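Local coordinates for N-acylethanolamine-hydrolyzing acid amidase subunit beta (Caenorhabditis elegans, PDB 6DY3), which forms the catalytic subunit of a heterodimeric Ntn-fold amidase that probably degrades fatty acid amides such as N-palmitoylethanolamine to ethanolamine and free fatty acids, at residues Arg17-Asp22 against Leu47-Tyr52; Gly40-Ser45 against Asp221-Phe226; Val136-Arg141 against Asn146-Asn151; Asp172-Thr177 against Val204-Thr209. All coordinates share one frame; numbering follows the deposited sequence.

Interaction 1: Arg17-Asp22 against Leu47-Tyr52; sequences RNLDYD and LTFALY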
loop_
_atom_site.group_PDB
_atom_site.type_symbol
_atom_site.label_atom_id
_atom_site.label_comp_id
_atom_site.label_asym_id
_atom_site.label_seq_id
_atom_site.Cartn_x
_atom_site.Cartn_y
_atom_site.Cartn_z
ATOM N N ARG B 17 7.077 -5.708 4.250
ATOM C CA ARG B 17 6.240 -4.529 4.407
ATOM C C ARG B 17 5.424 -4.631 5.687
ATOM O O ARG B 17 4.691 -5.602 5.885
ATOM C CB ARG B 17 5.309 -4.362 3.199
ATOM C CG ARG B 17 4.820 -2.934 2.999
ATOM C CD ARG B 17 3.497 -2.681 3.681
ATOM N NE ARG B 17 3.331 -1.266 3.989
ATOM C CZ ARG B 17 2.838 -0.357 3.161
ATOM N NH1 ARG B 17 2.436 -0.700 1.951
ATOM N NH2 ARG B 17 2.741 0.903 3.560
ATOM N N ASN B 18 5.537 -3.614 6.532
ATOM C CA ASN B 18 4.658 -3.433 7.677
ATOM C C ASN B 18 3.758 -2.240 7.407
ATOM O O ASN B 18 4.218 -1.216 6.898
ATOM C CB ASN B 18 5.453 -3.199 8.960
ATOM C CG ASN B 18 5.949 -4.482 9.592
ATOM O OD1 ASN B 18 5.837 -5.561 9.010
ATOM N ND2 ASN B 18 6.507 -4.373 10.790
ATOM N N LEU B 19 2.475 -2.382 7.723
ATOM C CA LEU B 19 1.506 -1.301 7.568
ATOM C C LEU B 19 1.123 -0.792 8.954
ATOM O O LEU B 19 0.519 -1.525 9.744
ATOM C CB LEU B 19 0.274 -1.774 6.807
ATOM C CG LEU B 19 -0.703 -0.633 6.516
ATOM C CD1 LEU B 19 -0.378 -0.023 5.165
ATOM C CD2 LEU B 19 -2.146 -1.108 6.586
ATOM N N ASP B 20 1.477 0.455 9.249
ATOM C CA ASP B 20 1.085 1.104 10.494
ATOM C C ASP B 20 -0.060 2.073 10.220
ATOM O O ASP B 20 0.024 2.914 9.320
ATOM C CB ASP B 20 2.271 1.833 11.130
ATOM C CG ASP B 20 3.428 0.889 11.484
ATOM O OD1 ASP B 20 4.596 1.331 11.447
ATOM O OD2 ASP B 20 3.178 -0.296 11.794
ATOM N N TYR B 21 -1.121 1.953 11.007
ATOM C CA TYR B 21 -2.366 2.669 10.778
ATOM C C TYR B 21 -2.908 3.101 12.127
ATOM O O TYR B 21 -3.011 2.276 13.040
ATOM C CB TYR B 21 -3.369 1.764 10.061
ATOM C CG TYR B 21 -4.429 2.456 9.241
ATOM C CD1 TYR B 21 -4.158 2.905 7.953
ATOM C CD2 TYR B 21 -5.718 2.619 9.739
ATOM C CE1 TYR B 21 -5.130 3.515 7.193
ATOM C CE2 TYR B 21 -6.706 3.232 8.981
ATOM C CZ TYR B 21 -6.406 3.676 7.711
ATOM O OH TYR B 21 -7.391 4.280 6.962
ATOM N N ASP B 22 -3.242 4.387 12.259
ATOM C CA ASP B 22 -3.705 4.903 13.544
ATOM C C ASP B 22 -4.993 4.222 13.984
ATOM O O ASP B 22 -5.204 3.988 15.178
ATOM C CB ASP B 22 -3.914 6.410 13.457
ATOM C CG ASP B 22 -3.927 7.066 14.810
ATOM O OD1 ASP B 22 -5.029 7.244 15.379
ATOM O OD2 ASP B 22 -2.830 7.391 15.310
ATOM N N LEU B 47 -2.899 -6.669 -1.162
ATOM C CA LEU B 47 -3.577 -6.525 0.115
ATOM C C LEU B 47 -4.420 -5.259 0.065
ATOM O O LEU B 47 -4.035 -4.265 -0.559
ATOM C CB LEU B 47 -2.571 -6.459 1.262
ATOM C CG LEU B 47 -1.848 -7.766 1.607
ATOM C CD1 LEU B 47 -0.642 -7.499 2.503
ATOM C CD2 LEU B 47 -2.794 -8.741 2.283
ATOM N N THR B 48 -5.605 -5.321 0.650
ATOM C CA THR B 48 -6.451 -4.143 0.722
ATOM C C THR B 48 -7.436 -4.356 1.863
ATOM O O THR B 48 -7.290 -5.283 2.669
ATOM C CB THR B 48 -7.145 -3.870 -0.619
ATOM O OG1 THR B 48 -7.841 -2.618 -0.548
ATOM C CG2 THR B 48 -8.129 -4.988 -0.976
ATOM N N PHE B 49 -8.459 -3.513 1.917
ATOM C CA PHE B 49 -9.426 -3.555 2.998
ATOM C C PHE B 49 -10.820 -3.399 2.416
ATOM O O PHE B 49 -11.006 -2.762 1.378
ATOM C CB PHE B 49 -9.128 -2.460 4.023
ATOM C CG PHE B 49 -7.657 -2.257 4.265
ATOM C CD1 PHE B 49 -6.915 -1.414 3.450
ATOM C CD2 PHE B 49 -7.010 -2.922 5.294
ATOM C CE1 PHE B 49 -5.565 -1.228 3.660
ATOM C CE2 PHE B 49 -5.652 -2.737 5.512
ATOM C CZ PHE B 49 -4.931 -1.889 4.691
ATOM N N ALA B 50 -11.799 -4.004 3.083
ATOM C CA ALA B 50 -13.179 -3.882 2.635
ATOM C C ALA B 50 -13.543 -2.414 2.477
ATOM O O ALA B 50 -13.293 -1.607 3.374
ATOM C CB ALA B 50 -14.114 -4.562 3.635
ATOM N N LEU B 51 -14.141 -2.085 1.326
ATOM C CA LEU B 51 -14.506 -0.726 0.914
ATOM C C LEU B 51 -13.432 -0.072 0.053
ATOM O O LEU B 51 -13.717 0.896 -0.661
ATOM C CB LEU B 51 -14.810 0.195 2.103
ATOM C CG LEU B 51 -16.029 -0.158 2.958
ATOM C CD1 LEU B 51 -16.136 0.803 4.135
ATOM C CD2 LEU B 51 -17.311 -0.139 2.134
ATOM N N TYR B 52 -12.209 -0.588 0.094
ATOM C CA TYR B 52 -11.100 -0.053 -0.688
ATOM C C TYR B 52 -10.783 -1.009 -1.830
ATOM O O TYR B 52 -10.385 -2.153 -1.590
ATOM C CB TYR B 52 -9.866 0.152 0.189
ATOM C CG TYR B 52 -10.059 1.172 1.290
ATOM C CD1 TYR B 52 -10.591 0.803 2.515
ATOM C CD2 TYR B 52 -9.712 2.499 1.104
ATOM C CE1 TYR B 52 -10.774 1.724 3.518
ATOM C CE2 TYR B 52 -9.890 3.424 2.102
ATOM C CZ TYR B 52 -10.422 3.036 3.307
ATOM O OH TYR B 52 -10.605 3.960 4.312
HETATM O O HOH W 1 -9.940 3.395 6.862
#

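Interaction 2: Gly40-Ser45 against Asp221-Phe226; sequences GTIQYS and DSADYF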
loop_
_atom_site.group_PDB
_atom_site.type_symbol
_atom_site.label_atom_id
_atom_site.label_comp_id
_atom_site.label_asym_id
_atom_site.label_seq_id
_atom_site.Cartn_x
_atom_site.Cartn_y
_atom_site.Cartn_z
ATOM N N GLY B 40 -9.219 -16.833 -16.134
ATOM C CA GLY B 40 -8.734 -17.912 -15.298
ATOM C C GLY B 40 -7.291 -17.801 -14.871
ATOM O O GLY B 40 -6.755 -18.763 -14.312
ATOM N N THR B 41 -6.646 -16.661 -15.102
ATOM C CA THR B 41 -5.245 -16.457 -14.755
ATOM C C THR B 41 -5.114 -15.267 -13.815
ATOM O O THR B 41 -5.776 -14.241 -14.001
ATOM C CB THR B 41 -4.396 -16.225 -16.010
ATOM O OG1 THR B 41 -4.596 -17.307 -16.928
ATOM C CG2 THR B 41 -2.915 -16.139 -15.654
ATOM N N ILE B 42 -4.262 -15.411 -12.801
ATOM C CA ILE B 42 -4.008 -14.319 -11.869
ATOM C C ILE B 42 -3.203 -13.243 -12.584
ATOM O O ILE B 42 -2.060 -13.474 -12.997
ATOM C CB ILE B 42 -3.282 -14.818 -10.611
ATOM C CG1 ILE B 42 -4.191 -15.758 -9.812
ATOM C CG2 ILE B 42 -2.847 -13.634 -9.736
ATOM C CD1 ILE B 42 -3.554 -16.343 -8.572
ATOM N N GLN B 43 -3.794 -12.057 -12.722
ATOM C CA GLN B 43 -3.086 -10.931 -13.318
ATOM C C GLN B 43 -2.166 -10.269 -12.304
ATOM O O GLN B 43 -1.000 -9.988 -12.599
ATOM C CB GLN B 43 -4.090 -9.920 -13.872
ATOM C CG GLN B 43 -5.081 -10.521 -14.851
ATOM C CD GLN B 43 -4.397 -11.241 -15.986
ATOM O OE1 GLN B 43 -3.676 -10.632 -16.772
ATOM N NE2 GLN B 43 -4.596 -12.551 -16.065
ATOM N N TYR B 44 -2.680 -10.006 -11.108
ATOM C CA TYR B 44 -1.897 -9.412 -10.039
ATOM C C TYR B 44 -2.656 -9.635 -8.744
ATOM O O TYR B 44 -3.855 -9.922 -8.750
ATOM C CB TYR B 44 -1.635 -7.915 -10.276
ATOM C CG TYR B 44 -2.888 -7.104 -10.534
ATOM C CD1 TYR B 44 -3.535 -6.445 -9.504
ATOM C CD2 TYR B 44 -3.430 -7.013 -11.808
ATOM C CE1 TYR B 44 -4.676 -5.715 -9.737
ATOM C CE2 TYR B 44 -4.574 -6.280 -12.048
ATOM C CZ TYR B 44 -5.194 -5.638 -11.008
ATOM O OH TYR B 44 -6.337 -4.906 -11.233
ATOM N N SER B 45 -1.930 -9.539 -7.640
ATOM C CA SER B 45 -2.482 -9.724 -6.309
ATOM C C SER B 45 -2.204 -8.480 -5.477
ATOM O O SER B 45 -1.396 -7.622 -5.848
ATOM C CB SER B 45 -1.893 -10.966 -5.630
ATOM O OG SER B 45 -2.019 -12.108 -6.459
ATOM N N ASP B 221 6.398 -19.863 -7.424
ATOM C CA ASP B 221 5.051 -19.906 -6.871
ATOM C C ASP B 221 4.777 -18.654 -6.044
ATOM O O ASP B 221 4.180 -18.712 -4.965
ATOM C CB ASP B 221 4.856 -21.161 -6.023
ATOM C CG ASP B 221 5.863 -21.257 -4.885
ATOM O OD1 ASP B 221 7.034 -20.857 -5.080
ATOM O OD2 ASP B 221 5.479 -21.714 -3.785
ATOM N N SER B 222 5.216 -17.497 -6.552
ATOM C CA SER B 222 5.128 -16.259 -5.781
ATOM C C SER B 222 3.693 -15.965 -5.373
ATOM O O SER B 222 3.445 -15.477 -4.264
ATOM C CB SER B 222 5.704 -15.093 -6.588
ATOM O OG SER B 222 4.991 -14.907 -7.798
ATOM N N ALA B 223 2.731 -16.256 -6.251
ATOM C CA ALA B 223 1.333 -16.023 -5.905
ATOM C C ALA B 223 0.904 -16.902 -4.739
ATOM O O ALA B 223 0.230 -16.432 -3.817
ATOM C CB ALA B 223 0.438 -16.272 -7.121
ATOM N N ASP B 224 1.309 -18.175 -4.747
ATOM C CA ASP B 224 0.953 -19.067 -3.650
ATOM C C ASP B 224 1.579 -18.600 -2.344
ATOM O O ASP B 224 0.946 -18.668 -1.283
ATOM C CB ASP B 224 1.386 -20.498 -3.973
ATOM C CG ASP B 224 0.603 -21.101 -5.130
ATOM O OD1 ASP B 224 -0.347 -20.449 -5.607
ATOM O OD2 ASP B 224 0.933 -22.229 -5.558
ATOM N N TYR B 225 2.823 -18.128 -2.402
ATOM C CA TYR B 225 3.494 -17.642 -1.201
ATOM C C TYR B 225 2.797 -16.408 -0.637
ATOM O O TYR B 225 2.467 -16.355 0.554
ATOM C CB TYR B 225 4.957 -17.330 -1.517
ATOM C CG TYR B 225 5.693 -16.750 -0.343
ATOM C CD1 TYR B 225 6.184 -17.568 0.664
ATOM C CD2 TYR B 225 5.876 -15.375 -0.227
ATOM C CE1 TYR B 225 6.851 -17.042 1.748
ATOM C CE2 TYR B 225 6.542 -14.836 0.856
ATOM C CZ TYR B 225 7.028 -15.677 1.842
ATOM O OH TYR B 225 7.690 -15.148 2.926
ATOM N N PHE B 226 2.577 -15.397 -1.482
ATOM C CA PHE B 226 1.956 -14.156 -1.032
ATOM C C PHE B 226 0.585 -14.397 -0.415
ATOM O O PHE B 226 0.161 -13.645 0.472
ATOM C CB PHE B 226 1.851 -13.188 -2.212
ATOM C CG PHE B 226 1.325 -11.828 -1.853
ATOM C CD1 PHE B 226 0.625 -11.082 -2.793
ATOM C CD2 PHE B 226 1.547 -11.280 -0.594
ATOM C CE1 PHE B 226 0.141 -9.824 -2.480
ATOM C CE2 PHE B 226 1.066 -10.024 -0.271
ATOM C CZ PHE B 226 0.364 -9.291 -1.216
HETATM O O HOH W 2 -0.580 -13.860 -4.703
#

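Interaction 3: Val136-Arg141 against Asn146-Asn151; sequences VISRNR and NVYPLN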
loop_
_atom_site.group_PDB
_atom_site.type_symbol
_atom_site.label_atom_id
_atom_site.label_comp_id
_atom_site.label_asym_id
_atom_site.label_seq_id
_atom_site.Cartn_x
_atom_site.Cartn_y
_atom_site.Cartn_z
ATOM N N VAL B 136 13.803 2.381 -4.243
ATOM C CA VAL B 136 12.893 3.284 -3.551
ATOM C C VAL B 136 12.667 4.472 -4.469
ATOM O O VAL B 136 13.626 5.134 -4.881
ATOM C CB VAL B 136 13.454 3.733 -2.192
ATOM C CG1 VAL B 136 12.603 4.843 -1.602
ATOM C CG2 VAL B 136 13.513 2.560 -1.232
ATOM N N ILE B 137 11.409 4.721 -4.820
ATOM C CA ILE B 137 11.036 5.867 -5.642
ATOM C C ILE B 137 10.470 6.939 -4.722
ATOM O O ILE B 137 9.467 6.716 -4.034
ATOM C CB ILE B 137 10.024 5.477 -6.728
ATOM C CG1 ILE B 137 10.625 4.409 -7.646
ATOM C CG2 ILE B 137 9.581 6.715 -7.517
ATOM C CD1 ILE B 137 9.647 3.820 -8.642
ATOM N N SER B 138 11.105 8.102 -4.714
ATOM C CA SER B 138 10.683 9.215 -3.876
ATOM C C SER B 138 9.850 10.166 -4.723
ATOM O O SER B 138 10.386 10.872 -5.582
ATOM C CB SER B 138 11.889 9.935 -3.280
ATOM O OG SER B 138 12.688 9.028 -2.548
ATOM N N ARG B 139 8.542 10.178 -4.484
ATOM C CA ARG B 139 7.661 11.155 -5.111
ATOM C C ARG B 139 7.757 12.442 -4.305
ATOM O O ARG B 139 7.347 12.488 -3.138
ATOM C CB ARG B 139 6.225 10.638 -5.164
ATOM C CG ARG B 139 6.058 9.361 -5.977
ATOM C CD ARG B 139 6.538 9.531 -7.415
ATOM N NE ARG B 139 6.036 10.755 -8.032
ATOM C CZ ARG B 139 6.084 11.012 -9.333
ATOM N NH1 ARG B 139 6.606 10.131 -10.171
ATOM N NH2 ARG B 139 5.604 12.153 -9.796
ATOM N N ASN B 140 8.296 13.487 -4.922
ATOM C CA ASN B 140 8.557 14.741 -4.234
ATOM C C ASN B 140 7.416 15.718 -4.470
ATOM O O ASN B 140 6.530 15.497 -5.296
ATOM C CB ASN B 140 9.883 15.348 -4.706
ATOM C CG ASN B 140 11.062 14.428 -4.477
ATOM O OD1 ASN B 140 11.193 13.823 -3.415
ATOM N ND2 ASN B 140 11.924 14.307 -5.482
ATOM N N ARG B 141 7.451 16.811 -3.718
ATOM C CA ARG B 141 6.510 17.900 -3.902
ATOM C C ARG B 141 6.846 18.633 -5.212
ATOM O O ARG B 141 7.916 19.250 -5.298
ATOM C CB ARG B 141 6.567 18.867 -2.727
ATOM C CG ARG B 141 6.029 18.286 -1.437
ATOM C CD ARG B 141 6.231 19.247 -0.285
ATOM N NE ARG B 141 5.515 18.830 0.918
ATOM C CZ ARG B 141 5.625 19.433 2.101
ATOM N NH1 ARG B 141 6.430 20.480 2.243
ATOM N NH2 ARG B 141 4.927 18.988 3.144
ATOM N N ASN B 146 12.642 10.872 -7.552
ATOM C CA ASN B 146 14.019 10.412 -7.467
ATOM C C ASN B 146 14.028 8.914 -7.201
ATOM O O ASN B 146 13.137 8.381 -6.535
ATOM C CB ASN B 146 14.788 11.146 -6.369
ATOM C CG ASN B 146 14.869 12.637 -6.616
ATOM O OD1 ASN B 146 14.587 13.443 -5.728
ATOM N ND2 ASN B 146 15.254 13.015 -7.833
ATOM N N VAL B 147 15.043 8.239 -7.734
ATOM C CA VAL B 147 15.184 6.794 -7.605
ATOM C C VAL B 147 16.469 6.481 -6.853
ATOM O O VAL B 147 17.486 7.162 -7.027
ATOM C CB VAL B 147 15.177 6.104 -8.983
ATOM C CG1 VAL B 147 13.827 6.297 -9.658
ATOM C CG2 VAL B 147 16.299 6.637 -9.855
ATOM N N TYR B 148 16.417 5.446 -6.016
ATOM C CA TYR B 148 17.580 4.976 -5.267
ATOM C C TYR B 148 17.598 3.454 -5.364
ATOM O O TYR B 148 16.889 2.775 -4.607
ATOM C CB TYR B 148 17.532 5.433 -3.813
ATOM C CG TYR B 148 17.353 6.922 -3.661
ATOM C CD1 TYR B 148 16.081 7.486 -3.579
ATOM C CD2 TYR B 148 18.454 7.770 -3.604
ATOM C CE1 TYR B 148 15.914 8.856 -3.442
ATOM C CE2 TYR B 148 18.297 9.144 -3.466
ATOM C CZ TYR B 148 17.026 9.681 -3.384
ATOM O OH TYR B 148 16.869 11.042 -3.246
ATOM N N PRO B 149 18.380 2.885 -6.277
ATOM C CA PRO B 149 18.332 1.440 -6.505
ATOM C C PRO B 149 19.316 0.665 -5.633
ATOM O O PRO B 149 20.153 1.230 -4.927
ATOM C CB PRO B 149 18.708 1.318 -7.988
ATOM C CG PRO B 149 19.514 2.558 -8.292
ATOM C CD PRO B 149 19.388 3.520 -7.139
ATOM N N LEU B 150 19.188 -0.659 -5.696
ATOM C CA LEU B 150 20.137 -1.546 -5.041
ATOM C C LEU B 150 21.489 -1.499 -5.746
ATOM O O LEU B 150 21.578 -1.311 -6.963
ATOM C CB LEU B 150 19.611 -2.982 -5.038
ATOM C CG LEU B 150 18.487 -3.343 -4.066
ATOM C CD1 LEU B 150 17.960 -4.736 -4.361
ATOM C CD2 LEU B 150 18.985 -3.266 -2.629
ATOM N N ASN B 151 22.556 -1.659 -4.954
ATOM C CA ASN B 151 23.927 -1.692 -5.469
ATOM C C ASN B 151 24.666 -2.794 -4.701
ATOM O O ASN B 151 25.472 -2.527 -3.804
ATOM C CB ASN B 151 24.608 -0.332 -5.320
ATOM C CG ASN B 151 25.825 -0.192 -6.207
ATOM O OD1 ASN B 151 26.396 -1.183 -6.668
ATOM N ND2 ASN B 151 26.238 1.046 -6.445
#

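Interaction 4: Asp172-Thr177 against Val204-Thr209; sequences DDRRIT and VRNNLT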
loop_
_atom_site.group_PDB
_atom_site.type_symbol
_atom_site.label_atom_id
_atom_site.label_comp_id
_atom_site.label_asym_id
_atom_site.label_seq_id
_atom_site.Cartn_x
_atom_site.Cartn_y
_atom_site.Cartn_z
ATOM N N ASP B 172 14.021 8.016 13.000
ATOM C CA ASP B 172 12.910 7.074 13.087
ATOM C C ASP B 172 13.402 5.745 13.649
ATOM O O ASP B 172 14.226 5.063 13.029
ATOM C CB ASP B 172 12.276 6.877 11.711
ATOM C CG ASP B 172 10.954 6.106 11.771
ATOM O OD1 ASP B 172 10.688 5.448 12.793
ATOM O OD2 ASP B 172 10.176 6.155 10.795
ATOM N N ASP B 173 12.895 5.376 14.825
ATOM C CA ASP B 173 13.353 4.155 15.475
ATOM C C ASP B 173 13.001 2.915 14.662
ATOM O O ASP B 173 13.725 1.914 14.716
ATOM C CB ASP B 173 12.750 4.060 16.877
ATOM C CG ASP B 173 13.752 3.604 17.919
ATOM O OD1 ASP B 173 14.825 3.081 17.541
ATOM O OD2 ASP B 173 13.466 3.778 19.124
ATOM N N ARG B 174 11.885 2.950 13.929
ATOM C CA ARG B 174 11.538 1.836 13.050
ATOM C C ARG B 174 12.600 1.637 11.978
ATOM O O ARG B 174 13.034 0.509 11.715
ATOM C CB ARG B 174 10.177 2.077 12.403
ATOM C CG ARG B 174 9.024 2.161 13.384
ATOM C CD ARG B 174 7.742 2.583 12.683
ATOM N NE ARG B 174 7.895 3.874 12.023
ATOM C CZ ARG B 174 6.969 4.444 11.257
ATOM N NH1 ARG B 174 5.814 3.833 11.047
ATOM N NH2 ARG B 174 7.203 5.625 10.698
ATOM N N ARG B 175 13.018 2.726 11.333
ATOM C CA ARG B 175 14.005 2.619 10.263
ATOM C C ARG B 175 15.375 2.242 10.808
ATOM O O ARG B 175 16.071 1.406 10.223
ATOM C CB ARG B 175 14.073 3.935 9.492
ATOM C CG ARG B 175 14.898 3.867 8.221
ATOM C CD ARG B 175 14.791 5.149 7.410
ATOM N NE ARG B 175 15.594 5.069 6.198
ATOM C CZ ARG B 175 16.886 5.367 6.144
ATOM N NH1 ARG B 175 17.530 5.775 7.228
ATOM N NH2 ARG B 175 17.541 5.258 4.999
ATOM N N ILE B 176 15.777 2.837 11.932
ATOM C CA ILE B 176 17.084 2.535 12.516
ATOM C C ILE B 176 17.165 1.065 12.910
ATOM O O ILE B 176 18.156 0.379 12.629
ATOM C CB ILE B 176 17.359 3.454 13.721
ATOM C CG1 ILE B 176 17.395 4.920 13.276
ATOM C CG2 ILE B 176 18.668 3.067 14.406
ATOM C CD1 ILE B 176 17.326 5.906 14.416
ATOM N N THR B 177 16.132 0.564 13.586
ATOM C CA THR B 177 16.151 -0.817 14.051
ATOM C C THR B 177 16.219 -1.792 12.884
ATOM O O THR B 177 17.005 -2.746 12.904
ATOM C CB THR B 177 14.916 -1.087 14.909
ATOM O OG1 THR B 177 14.938 -0.224 16.052
ATOM C CG2 THR B 177 14.871 -2.543 15.359
ATOM N N VAL B 204 9.852 -1.822 14.804
ATOM C CA VAL B 204 9.373 -2.039 13.437
ATOM C C VAL B 204 7.950 -2.583 13.483
ATOM O O VAL B 204 7.051 -2.112 12.776
ATOM C CB VAL B 204 10.313 -2.987 12.668
ATOM C CG1 VAL B 204 9.937 -3.031 11.186
ATOM C CG2 VAL B 204 11.770 -2.581 12.836
ATOM N N ARG B 205 7.734 -3.597 14.317
ATOM C CA ARG B 205 6.405 -3.951 14.789
ATOM C C ARG B 205 6.109 -3.112 16.023
ATOM O O ARG B 205 6.963 -2.972 16.902
ATOM C CB ARG B 205 6.331 -5.447 15.115
ATOM C CG ARG B 205 5.208 -5.838 16.060
ATOM C CD ARG B 205 5.182 -7.341 16.291
ATOM N NE ARG B 205 6.356 -7.818 17.022
ATOM C CZ ARG B 205 6.415 -7.973 18.343
ATOM N NH1 ARG B 205 5.366 -7.692 19.102
ATOM N NH2 ARG B 205 7.529 -8.417 18.907
ATOM N N ASN B 206 4.903 -2.550 16.088
ATOM C CA ASN B 206 4.548 -1.644 17.173
ATOM C C ASN B 206 3.034 -1.671 17.370
ATOM O O ASN B 206 2.318 -2.444 16.729
ATOM C CB ASN B 206 5.058 -0.233 16.888
ATOM C CG ASN B 206 4.574 0.291 15.569
ATOM O OD1 ASN B 206 3.399 0.632 15.432
ATOM N ND2 ASN B 206 5.472 0.356 14.581
ATOM N N ASN B 207 2.551 -0.823 18.281
ATOM C CA ASN B 207 1.135 -0.841 18.646
ATOM C C ASN B 207 0.229 -0.497 17.468
ATOM O O ASN B 207 -0.942 -0.894 17.455
ATOM C CB ASN B 207 0.880 0.133 19.797
ATOM C CG ASN B 207 1.478 -0.338 21.104
ATOM O OD1 ASN B 207 1.567 -1.541 21.359
ATOM N ND2 ASN B 207 1.894 0.609 21.946
ATOM N N LEU B 208 0.728 0.255 16.491
ATOM C CA LEU B 208 -0.087 0.660 15.351
ATOM C C LEU B 208 0.024 -0.286 14.167
ATOM O O LEU B 208 -0.682 -0.091 13.174
ATOM C CB LEU B 208 0.298 2.075 14.907
ATOM C CG LEU B 208 0.181 3.143 15.993
ATOM C CD1 LEU B 208 0.517 4.496 15.423
ATOM C CD2 LEU B 208 -1.208 3.156 16.609
ATOM N N THR B 209 0.869 -1.310 14.243
ATOM C CA THR B 209 1.066 -2.196 13.104
ATOM C C THR B 209 -0.187 -3.036 12.876
ATOM O O THR B 209 -0.621 -3.771 13.768
ATOM C CB THR B 209 2.284 -3.086 13.329
ATOM O OG1 THR B 209 3.417 -2.279 13.671
ATOM C CG2 THR B 209 2.600 -3.877 12.070
#

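Interaction 1: Arg17-Asp22 against Leu47-Tyr52
Leu-19 and Phe-49 bridge backbones that stay well apart, 10.4 Å at the nearest CA pair, Leu-19 to Leu-47, so strand 13-20 and the end of strand 41-49 share no backbone bond and meet through side chains. Leu-19 and Phe-49 reach for each other from opposite directions. With CG opposite the backbone N (chi1 -175°), the leucine sends CD2 against the rim of the phenyl ring, near its plane, 3.5 Å from Phe-49 CZ. Its other methyl, CD1, lies over one face of the Arg-17 guanidinium, toward the rim. Further along, Tyr-21 and Tyr-52 also come from opposite directions, and a water joins their hydroxyls, 2.7 Å from Tyr-21 OH and 2.7 Å from Tyr-52 OH. Tyr-52 closes a type II turn, its N bonded to Phe-49 O at 2.8 Å. These are facing layers of the Ntn-hydrolase sandwich, and Leu-19 lies beside Cys-1, the nucleophile by similarity. Phe-211 of strand 209-215 packs on Leu-19, while Leu-27 of helix 24-28 touches both Tyr-21 and Phe-49.

Interaction 2: Gly40-Ser45 against Asp221-Phe226
Ser-45 meets the Phe-226 ring at its edge, near the ring plane, where a strand of the seven-stranded sheet in this Ntn-hydrolase fold is packed by the short helix 222-226. The serine CB is 3.8 Å from Phe-226 CD1, so its methylene, and not its hydroxyl, touches the aromatic rim. Phe-226 reaches the strand with CG trans to the backbone N (chi1 -175°), and His-33 of the neighbouring strand 31-38 meets the same ring edge-to-face. One helical turn earlier, Ala-223 turns its methyl to the strand and takes the end of Ile-42, with Ile-42 CD1 4.2 Å from Ala-223 CB. Ile-42 and Ser-45 both point at the helix although three positions apart, because Gln-43 and Tyr-44 form a classic beta bulge opposite Phe-36. Gln-43 NE2 returns to Thr-41 O at 2.9 Å, approaching from above the carbonyl plane. No direct hydrogen bond joins the segments; a water bridges them, lying 2.9 Å from Ser-45 OG and donating to Ala-223 O at 2.8 Å.

Interaction 3: Val136-Arg141 against Asn146-Asn151
Four backbone hydrogen bonds tie Val-136 and Ser-138 to Tyr-148 and Asn-146 in an antiparallel beta hairpin, the last two strands of the seven-stranded sheet. Straightest is Ser-138 N to Asn-146 O, 2.7 Å with an N-H...O angle of 171°; its return partner, Asn-146 N to Ser-138 O, is 3.0 Å. Val-136 and Tyr-148 form the second hydrogen-bonded pair, and Ile-137 sits opposite Val-147 in the non-hydrogen-bonded pair between them. Past the strand end, Asn-140 ND2 gives a 2.8 Å hydrogen bond to Asn-146 OD1. The two side chains cross at about a right angle with amide planes 52° apart: the donor keeps the acceptor near its own amide plane, yet itself stands above the plane of the Asn-146 amide. Asn-140 OD1 is taken by Arg-71 NH1, so the Asn-140 amide is held at both ends. Ile-137 packs inward on Val-110 and Phe-113 of helix 106-113, and its CG1 is 4.2 Å from Val-147 CG1. Val-136, Ser-138, Asn-146 and Tyr-148 share the other face. There the tyrosine ring lies along the hairpin with its edge turned to strand 134-139, Tyr-148 CE1 coming 3.4 Å from Ser-138 OG.

Interaction 4: Asp172-Thr177 against Val204-Thr209
With chi2 extended (172°), Arg-174 carries CD out beside Asn-206, whose own CG is wedged between backbone N and carbonyl carbon (chi1 55°), and a bend at chi3 (-58°) then turns the guanidinium back to Asp-172. Arg-174 CD passes 3.7 Å from Asn-206 ND2. Deeper in, Val-204 CG2 fits against the first helical turn, 3.5 Å from Arg-174 O and 4.0 Å from Thr-177 CG2. Arg-174 grips Asp-172 side-on, NE to OD1 and NH2 to OD2, the latter a 3.0 Å salt bridge. Asp-172 OD1 also accepts from Arg-174 N at 3.0 Å, so one carboxylate both caps helix 173-185 and holds the arginine. In the facing loop, Asn-206 OD1 accepts from Leu-208 N at 2.9 Å on a lone pair, an Asx turn within the type I turn 206-209. Arg-174 NH1 forms a salt bridge with Asp-20, and NH2 bonds Asn-163, which is important for activity by similarity. This polar network, beside the Cys-1 nucleophile assigned by similarity, borders the active site of the Ntn-hydrolase fold.

In the fold
Interactions 1 and 4 meet beside the probable active site, joined through Asp-20 of 17-22, which also forms a probable hydrogen bond with Thr-209. Interactions 1 and 2 share strand 41-49 and touch where Leu-47 packs on Phe-226; both are small and apolar, each with one bridging water, and both set other elements against the seven-stranded sheet. Interaction 3 lies at the far edge of that sheet, about 27 Å from interaction 2 between centres, and is the one of the four built on direct hydrogen bonds between its segments. None is wholly buried; exposed residues take part in interaction 3, on its outermost strand. In interaction 4 no hydrogen bond joins the two segments; polar bonds run within each and out to residues such as Asn-163.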